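Local coordinates for gamma-glutamyltranspeptidase (Ggt) (Helicobacter pylori 26695, PDB 5BPK), which forms the large-subunit chain of an N-terminal-nucleophile hydrolase that cleaves gamma-glutamyl bonds, such as that of glutathione, and transfers the gamma-glutamyl group, at the interface of chains A and B. Residues are numbered along the deposited sequence; one frame, centred on the assembly and turned at random. Chains: chain A, Gamma-glutamyltranspeptidase (Ggt); chain B, Gamma-glutamyltranspeptidase (Ggt).

Contact 1: the interface of chains A and B. Residues chain A 301-302, 305-306, 311; chain B 107, 110-111, 113.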
loop_
_atom_site.group_PDB
_atom_site.type_symbol
_atom_site.label_atom_id
_atom_site.label_comp_id
_atom_site.label_asym_id
_atom_site.label_seq_id
_atom_site.Cartn_x
_atom_site.Cartn_y
_atom_site.Cartn_z
ATOM N N LEU A 301 19.403 19.218 -4.825
ATOM C CA LEU A 301 18.028 19.694 -4.876
ATOM C C LEU A 301 17.781 20.815 -3.859
ATOM O O LEU A 301 17.016 21.742 -4.133
ATOM C CB LEU A 301 17.047 18.547 -4.668
ATOM C CG LEU A 301 17.084 17.399 -5.674
ATOM C CD1 LEU A 301 16.035 16.391 -5.256
ATOM C CD2 LEU A 301 16.858 17.835 -7.126
ATOM N N SER A 302 18.454 20.762 -2.709
ATOM C CA SER A 302 18.239 21.760 -1.655
ATOM C C SER A 302 18.522 23.190 -2.131
ATOM O O SER A 302 17.935 24.136 -1.620
ATOM C CB SER A 302 19.093 21.455 -0.420
ATOM O OG SER A 302 20.450 21.800 -0.635
ATOM N N GLY A 305 15.306 24.327 -3.853
ATOM C CA GLY A 305 14.211 24.143 -2.912
ATOM C C GLY A 305 12.955 23.511 -3.476
ATOM O O GLY A 305 12.862 23.185 -4.664
ATOM N N TYR A 306 11.991 23.321 -2.579
ATOM C CA TYR A 306 10.703 22.716 -2.910
ATOM C C TYR A 306 10.003 23.424 -4.068
ATOM O O TYR A 306 9.900 24.647 -4.096
ATOM C CB TYR A 306 9.766 22.686 -1.692
ATOM C CG TYR A 306 8.379 22.232 -2.075
ATOM C CD1 TYR A 306 8.105 20.880 -2.296
ATOM C CD2 TYR A 306 7.359 23.150 -2.277
ATOM C CE1 TYR A 306 6.861 20.455 -2.696
ATOM C CE2 TYR A 306 6.108 22.740 -2.670
ATOM C CZ TYR A 306 5.858 21.393 -2.878
ATOM O OH TYR A 306 4.609 20.995 -3.276
ATOM N N ASN A 311 14.035 20.986 -10.271
ATOM C CA ASN A 311 14.022 19.834 -9.378
ATOM C C ASN A 311 12.927 18.839 -9.750
ATOM O O ASN A 311 13.164 17.629 -9.759
ATOM C CB ASN A 311 13.885 20.284 -7.927
ATOM C CG ASN A 311 15.124 20.997 -7.408
ATOM O OD1 ASN A 311 16.191 20.992 -8.037
ATOM N ND2 ASN A 311 14.994 21.605 -6.244
ATOM N N ASN B 107 11.031 15.732 0.713
ATOM C CA ASN B 107 10.626 16.976 1.367
ATOM C C ASN B 107 11.299 17.144 2.731
ATOM O O ASN B 107 11.703 18.244 3.105
ATOM C CB ASN B 107 9.110 17.052 1.504
ATOM C CG ASN B 107 8.407 17.324 0.179
ATOM O OD1 ASN B 107 9.028 17.782 -0.791
ATOM N ND2 ASN B 107 7.097 17.043 0.133
ATOM N N ASP B 110 15.685 16.692 1.618
ATOM C CA ASP B 110 16.173 17.732 0.723
ATOM C C ASP B 110 15.787 19.135 1.159
ATOM O O ASP B 110 16.610 20.052 1.074
ATOM C CB ASP B 110 15.691 17.487 -0.702
ATOM C CG ASP B 110 16.325 16.271 -1.310
ATOM O OD1 ASP B 110 17.566 16.194 -1.269
ATOM O OD2 ASP B 110 15.588 15.401 -1.813
ATOM N N TYR B 111 14.555 19.302 1.631
ATOM C CA TYR B 111 14.008 20.640 1.851
ATOM C C TYR B 111 13.787 21.018 3.321
ATOM O O TYR B 111 13.393 22.146 3.612
ATOM C CB TYR B 111 12.734 20.812 1.024
ATOM C CG TYR B 111 12.911 20.471 -0.447
ATOM C CD1 TYR B 111 14.011 20.934 -1.164
ATOM C CD2 TYR B 111 11.976 19.681 -1.121
ATOM C CE1 TYR B 111 14.179 20.619 -2.496
ATOM C CE2 TYR B 111 12.136 19.360 -2.463
ATOM C CZ TYR B 111 13.243 19.840 -3.149
ATOM O OH TYR B 111 13.424 19.527 -4.474
ATOM N N MET B 113 11.581 20.135 5.512
ATOM C CA MET B 113 10.211 20.237 5.989
ATOM C C MET B 113 10.024 19.376 7.221
ATOM O O MET B 113 10.630 18.304 7.316
ATOM C CB MET B 113 9.233 19.773 4.910
ATOM C CG MET B 113 9.152 20.709 3.738
ATOM S SD MET B 113 7.775 20.311 2.680
ATOM C CE MET B 113 8.271 21.127 1.174
HETATM O O HOH W 1 19.481 18.144 -1.948
#
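B:Tyr111 lays one face of its ring against the backbone turn at A:Gly305 and A:Tyr306, in the interface between the two subunits of the transpeptidase. The carbonyl carbon of A:Gly305 sits over that face, 3.8 Å from the ring centroid, and the amide N of A:Tyr306 lies above the ring centre. A residue without a side chain suits this spot, since an aromatic face can then lie flat on the main chain. The opposite face is backed by CB of its own neighbour B:Asp110, while the carbonyl O of A:Leu301 meets the ring edge in plane. CG of B:Tyr111 stands anti to its carbonyl carbon (chi1 -52°), which sends the phenol toward the start of helix 309-329. There OH comes 3.1 Å from ND2 of A:Asn311, tip to tip but from above the amide plane, at best a weak, bent hydrogen bond. ND2 instead bonds O of A:Leu301 at 2.9 Å and, weakly, O of A:Gly305, pinning the turn on which the ring rests.

A:Tyr306 turns its own ring toward B:Met113, whose extended, flexible thioether chain lays methyl CE over the ring face, 3.4 Å from CG. OD1 of B:Asn107 comes 3.6 Å from CD1 of that ring, with amide and ring planes 75° apart. Water 1 bridges the chains, accepting the backbone N-H of A:Ser302 and lying 2.8 Å from carboxylate OD1 of B:Asp110.

Contact 2: the interface of chains A and B. Residues chain A 292, 316, 319, 323; chain B 98-99, 102, 124-126.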
loop_
_atom_site.group_PDB
_atom_site.type_symbol
_atom_site.label_atom_id
_atom_site.label_comp_id
_atom_site.label_asym_id
_atom_site.label_seq_id
_atom_site.Cartn_x
_atom_site.Cartn_y
_atom_site.Cartn_z
ATOM N N ILE A 292 14.794 5.964 -8.014
ATOM C CA ILE A 292 14.459 7.360 -8.335
ATOM C C ILE A 292 15.252 8.315 -7.421
ATOM O O ILE A 292 15.833 9.304 -7.878
ATOM C CB ILE A 292 12.936 7.609 -8.251
ATOM C CG1 ILE A 292 12.203 6.823 -9.343
ATOM C CG2 ILE A 292 12.620 9.079 -8.416
ATOM C CD1 ILE A 292 10.723 6.601 -9.053
ATOM N N ALA A 316 10.981 13.842 -12.279
ATOM C CA ALA A 316 10.016 13.319 -13.241
ATOM C C ALA A 316 10.691 12.467 -14.318
ATOM O O ALA A 316 10.132 11.462 -14.751
ATOM C CB ALA A 316 9.208 14.463 -13.877
ATOM N N MET A 319 11.508 9.188 -12.671
ATOM C CA MET A 319 10.258 8.426 -12.575
ATOM C C MET A 319 9.918 7.770 -13.907
ATOM O O MET A 319 9.545 6.614 -13.953
ATOM C CB MET A 319 9.090 9.335 -12.182
ATOM C CG MET A 319 9.135 9.873 -10.776
ATOM S SD MET A 319 7.942 11.211 -10.527
ATOM C CE MET A 319 8.268 11.596 -8.789
ATOM N N TYR A 323 9.418 3.697 -14.255
ATOM C CA TYR A 323 8.148 3.040 -14.598
ATOM C C TYR A 323 8.256 2.249 -15.898
ATOM O O TYR A 323 7.610 1.216 -16.040
ATOM C CB TYR A 323 6.970 4.011 -14.613
ATOM C CG TYR A 323 6.443 4.349 -13.226
ATOM C CD1 TYR A 323 6.988 5.388 -12.490
ATOM C CD2 TYR A 323 5.415 3.607 -12.646
ATOM C CE1 TYR A 323 6.510 5.708 -11.227
ATOM C CE2 TYR A 323 4.932 3.915 -11.374
ATOM C CZ TYR A 323 5.497 4.972 -10.664
ATOM O OH TYR A 323 5.039 5.311 -9.398
ATOM N N ILE B 98 4.607 5.011 -5.239
ATOM C CA ILE B 98 6.056 5.136 -5.299
ATOM C C ILE B 98 6.432 6.604 -5.300
ATOM O O ILE B 98 7.326 7.040 -4.552
ATOM C CB ILE B 98 6.636 4.453 -6.548
ATOM C CG1 ILE B 98 6.310 2.958 -6.521
ATOM C CG2 ILE B 98 8.135 4.687 -6.634
ATOM C CD1 ILE B 98 6.538 2.267 -7.826
ATOM N N THR B 99 5.723 7.384 -6.111
ATOM C CA THR B 99 6.062 8.795 -6.244
ATOM C C THR B 99 5.615 9.610 -5.012
ATOM O O THR B 99 6.317 10.532 -4.581
ATOM C CB THR B 99 5.490 9.371 -7.558
ATOM O OG1 THR B 99 4.065 9.233 -7.577
ATOM C CG2 THR B 99 6.109 8.653 -8.783
ATOM N N LEU B 102 8.283 8.853 -2.244
ATOM C CA LEU B 102 9.505 9.558 -2.654
ATOM C C LEU B 102 9.460 11.037 -2.273
ATOM O O LEU B 102 10.419 11.589 -1.740
ATOM C CB LEU B 102 9.675 9.411 -4.187
ATOM C CG LEU B 102 10.729 10.126 -5.038
ATOM C CD1 LEU B 102 10.452 11.587 -5.234
ATOM C CD2 LEU B 102 12.098 9.895 -4.456
ATOM N N PHE B 124 3.407 15.769 -7.366
ATOM C CA PHE B 124 3.333 15.543 -8.817
ATOM C C PHE B 124 3.614 14.073 -9.087
ATOM O O PHE B 124 4.016 13.336 -8.195
ATOM C CB PHE B 124 4.303 16.444 -9.608
ATOM C CG PHE B 124 5.749 16.218 -9.280
ATOM C CD1 PHE B 124 6.508 15.283 -9.980
ATOM C CD2 PHE B 124 6.342 16.920 -8.249
ATOM C CE1 PHE B 124 7.841 15.071 -9.653
ATOM C CE2 PHE B 124 7.660 16.703 -7.906
ATOM C CZ PHE B 124 8.418 15.773 -8.604
ATOM N N HIS B 125 3.387 13.644 -10.320
ATOM C CA HIS B 125 3.517 12.235 -10.661
ATOM C C HIS B 125 3.764 12.055 -12.151
ATOM O O HIS B 125 3.104 12.676 -12.977
ATOM C CB HIS B 125 2.239 11.512 -10.210
ATOM C CG HIS B 125 2.152 10.075 -10.615
ATOM N ND1 HIS B 125 2.892 9.080 -10.014
ATOM C CD2 HIS B 125 1.378 9.462 -11.547
ATOM C CE1 HIS B 125 2.587 7.918 -10.566
ATOM N NE2 HIS B 125 1.665 8.119 -11.491
ATOM N N MET B 126 4.715 11.183 -12.461
ATOM C CA MET B 126 4.993 10.722 -13.814
ATOM C C MET B 126 5.165 9.209 -13.751
ATOM O O MET B 126 5.975 8.720 -12.978
ATOM C CB MET B 126 6.259 11.416 -14.337
ATOM C CG MET B 126 6.961 10.770 -15.525
ATOM S SD MET B 126 5.994 10.629 -17.027
ATOM C CE MET B 126 5.952 12.349 -17.585
#
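Helix 309-329 of chain A presents A:Met319 and A:Tyr323, one turn apart, to helix 96-109 of chain B and to the extended segment B:Phe124 to B:Met126, with A:Ile292 joining from helix 285-296. The patch is a mainly apolar part of the subunit interface. A:Met319 keeps its chain extended beyond CG (chi2 167°, chi3 180°), and this carries the thioether past B:Thr99 at about a right angle. SD lies 3.6 Å from methyl CG2 of B:Thr99, and the terminal CE reaches CE1 of B:Phe124 at 3.6 Å. A long, unbranched and polarisable side chain suits a place between a methyl and an aromatic rim. The backbone O of B:Met126 lies against chain A, 3.3 Å from CB of A:Met319 and 3.5 Å from CD1 and CE1 of A:Tyr323.

B:Thr99 uses both branches: CG2 faces chain A, while OG1 turns back to share a 2.7 Å hydrogen bond with ND1 of B:His125, which should help hold both groups in their rotation. A:Tyr323 comes tip to tip with B:Ile98, its phenol OH 3.4 Å from the branched CB. That OH also lies in the plane of the B:His125 ring, at its edge near CE1. On the far flank two branched aliphatic side chains cross at about a right angle, methyl CG2 of A:Ile292 packing 4.0 Å from CG of B:Leu102.

Contact 3: the interface of chains A and B. Residues chain A 65, 68-69, 88, 102, 139, 143, 146; chain B 4, 16, 18.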
loop_
_atom_site.group_PDB
_atom_site.type_symbol
_atom_site.label_atom_id
_atom_site.label_comp_id
_atom_site.label_asym_id
_atom_site.label_seq_id
_atom_site.Cartn_x
_atom_site.Cartn_y
_atom_site.Cartn_z
ATOM N N ALA A 65 0.784 -2.532 15.763
ATOM C CA ALA A 65 0.520 -2.748 14.340
ATOM C C ALA A 65 -0.501 -3.862 14.110
ATOM O O ALA A 65 -1.358 -3.762 13.230
ATOM C CB ALA A 65 1.818 -3.036 13.595
ATOM N N ILE A 68 -3.987 -2.546 15.087
ATOM C CA ILE A 68 -4.453 -1.669 14.013
ATOM C C ILE A 68 -4.924 -2.427 12.778
ATOM O O ILE A 68 -5.970 -2.091 12.226
ATOM C CB ILE A 68 -3.394 -0.619 13.631
ATOM C CG1 ILE A 68 -3.231 0.385 14.778
ATOM C CG2 ILE A 68 -3.755 0.098 12.337
ATOM C CD1 ILE A 68 -2.093 1.357 14.593
ATOM N N GLY A 69 -4.165 -3.444 12.364
ATOM C CA GLY A 69 -4.534 -4.265 11.222
ATOM C C GLY A 69 -5.928 -4.852 11.373
ATOM O O GLY A 69 -6.738 -4.819 10.449
ATOM N N ALA A 88 4.708 -5.634 5.465
ATOM C CA ALA A 88 5.179 -4.897 6.640
ATOM C C ALA A 88 6.687 -4.822 6.573
ATOM O O ALA A 88 7.353 -5.850 6.465
ATOM C CB ALA A 88 4.768 -5.581 7.928
ATOM N N PHE A 102 2.999 -10.640 3.127
ATOM C CA PHE A 102 1.705 -11.307 3.248
ATOM C C PHE A 102 0.777 -10.938 2.076
ATOM O O PHE A 102 -0.428 -10.760 2.221
ATOM C CB PHE A 102 1.076 -11.119 4.642
ATOM C CG PHE A 102 0.818 -9.686 5.062
ATOM C CD1 PHE A 102 1.807 -8.928 5.671
ATOM C CD2 PHE A 102 -0.458 -9.151 4.977
ATOM C CE1 PHE A 102 1.539 -7.638 6.117
ATOM C CE2 PHE A 102 -0.728 -7.846 5.409
ATOM C CZ PHE A 102 0.281 -7.092 5.987
ATOM N N THR A 139 -3.655 -11.402 4.809
ATOM C CA THR A 139 -3.643 -10.508 5.977
ATOM C C THR A 139 -3.635 -11.215 7.325
ATOM O O THR A 139 -2.842 -10.866 8.183
ATOM C CB THR A 139 -4.796 -9.516 5.918
ATOM O OG1 THR A 139 -4.577 -8.668 4.785
ATOM C CG2 THR A 139 -4.922 -8.674 7.205
ATOM N N MET A 143 -0.643 -10.857 10.066
ATOM C CA MET A 143 -0.798 -10.350 11.432
ATOM C C MET A 143 -0.247 -11.342 12.440
ATOM O O MET A 143 0.504 -10.959 13.343
ATOM C CB MET A 143 -2.263 -10.046 11.764
ATOM C CG MET A 143 -2.895 -8.914 10.955
ATOM S SD MET A 143 -2.072 -7.311 11.055
ATOM C CE MET A 143 -1.335 -7.213 9.438
ATOM N N MET A 146 3.835 -11.712 12.312
ATOM C CA MET A 146 4.625 -10.677 12.989
ATOM C C MET A 146 4.421 -10.712 14.508
ATOM O O MET A 146 5.376 -10.537 15.257
ATOM C CB MET A 146 4.433 -9.274 12.395
ATOM C CG MET A 146 3.113 -8.608 12.577
ATOM S SD MET A 146 3.250 -6.970 11.800
ATOM C CE MET A 146 2.005 -7.079 10.532
ATOM N N TYR B 4 -0.404 2.299 7.472
ATOM C CA TYR B 4 -0.206 2.756 8.842
ATOM C C TYR B 4 1.235 2.580 9.322
ATOM O O TYR B 4 1.954 1.725 8.840
ATOM C CB TYR B 4 -1.233 2.111 9.763
ATOM C CG TYR B 4 -1.241 0.600 9.891
ATOM C CD1 TYR B 4 -2.052 -0.200 9.070
ATOM C CD2 TYR B 4 -0.505 -0.025 10.887
ATOM C CE1 TYR B 4 -2.084 -1.591 9.223
ATOM C CE2 TYR B 4 -0.528 -1.418 11.049
ATOM C CZ TYR B 4 -1.332 -2.191 10.237
ATOM O OH TYR B 4 -1.352 -3.557 10.430
ATOM N N VAL B 16 3.275 -0.548 7.615
ATOM C CA VAL B 16 2.388 -1.548 7.022
ATOM C C VAL B 16 1.496 -0.913 5.960
ATOM O O VAL B 16 0.764 0.039 6.255
ATOM C CB VAL B 16 1.465 -2.194 8.067
ATOM C CG1 VAL B 16 0.575 -3.259 7.389
ATOM C CG2 VAL B 16 2.272 -2.782 9.241
ATOM N N TYR B 18 -1.470 -2.290 3.442
ATOM C CA TYR B 18 -2.269 -3.469 3.107
ATOM C C TYR B 18 -3.602 -3.069 2.492
ATOM O O TYR B 18 -3.964 -1.875 2.473
ATOM C CB TYR B 18 -2.372 -4.426 4.312
ATOM C CG TYR B 18 -3.468 -4.173 5.348
ATOM C CD1 TYR B 18 -3.888 -2.886 5.684
ATOM C CD2 TYR B 18 -4.043 -5.236 6.029
ATOM C CE1 TYR B 18 -4.893 -2.677 6.628
ATOM C CE2 TYR B 18 -5.053 -5.036 6.977
ATOM C CZ TYR B 18 -5.472 -3.758 7.265
ATOM O OH TYR B 18 -6.472 -3.544 8.188
#
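B:Tyr4 projects from strand 2-8 of chain B against helix 61-75 of chain A, meeting A:Ile68, A:Ala65 and A:Gly69 where sheet and helices pack in the Ntn-hydrolase fold. Its CG lies between the backbone N and carbonyl carbon (chi1 61°), which turns the ring off the strand toward that helix. Starting at CB, 4.1 Å from CG2 of A:Ile68, the side chain slides past that isoleucine in the opposite direction. The same methyl covers the ring in a CH-pi contact, 3.5 Å from the centroid, close to CG, CD1 and CD2. CB of B:Val16 backs the other face toward the rim, so the ring is held between two beta-branched residues. Farther out, CE1 nears CA of A:Gly69, and CE2 passes CA and CB of A:Ala65; the small alanine lets the phenol approach the helix backbone. CZ lies 3.4 Å from O of A:Ala65, to which OH donates at 2.8 Å, 38° out of the carbonyl plane. The lack of a side chain at A:Gly69 leaves its CA 3.4 Å from the phenol oxygen, and the thioether of A:Met143 comes up tip to tip.

B:Tyr18 repeats the theme from strand 13-19, its ring crossing A:Thr139 at about a right angle with methyl CG2 at the edge. B:Val16, in an antiparallel bridge with A:Ala88, continues the sheet across the chains. The phenol OH of B:Tyr18 donates to O of A:Gly69 at 2.6 Å, in the carbonyl plane and on a lone pair.

Contact 1 and contact 2 lie about 15 Å apart, between the centres of their C-alpha atoms, and share two elements: helix 309-329 of chain A and helix 96-109 of chain B. They are thus two stretches of one helical seam. Contact 3 is about 31 Å from contact 1 and 25 Å from contact 2, and uses helices 61-75 and 139-150 of chain A with the first strands of chain B. Chain B is therefore gripped by early and late parts of chain A, as expected of subunits cut from one precursor. Contact 3 involves the strand next to B:Thr1, the catalytic nucleophile, and may help position it.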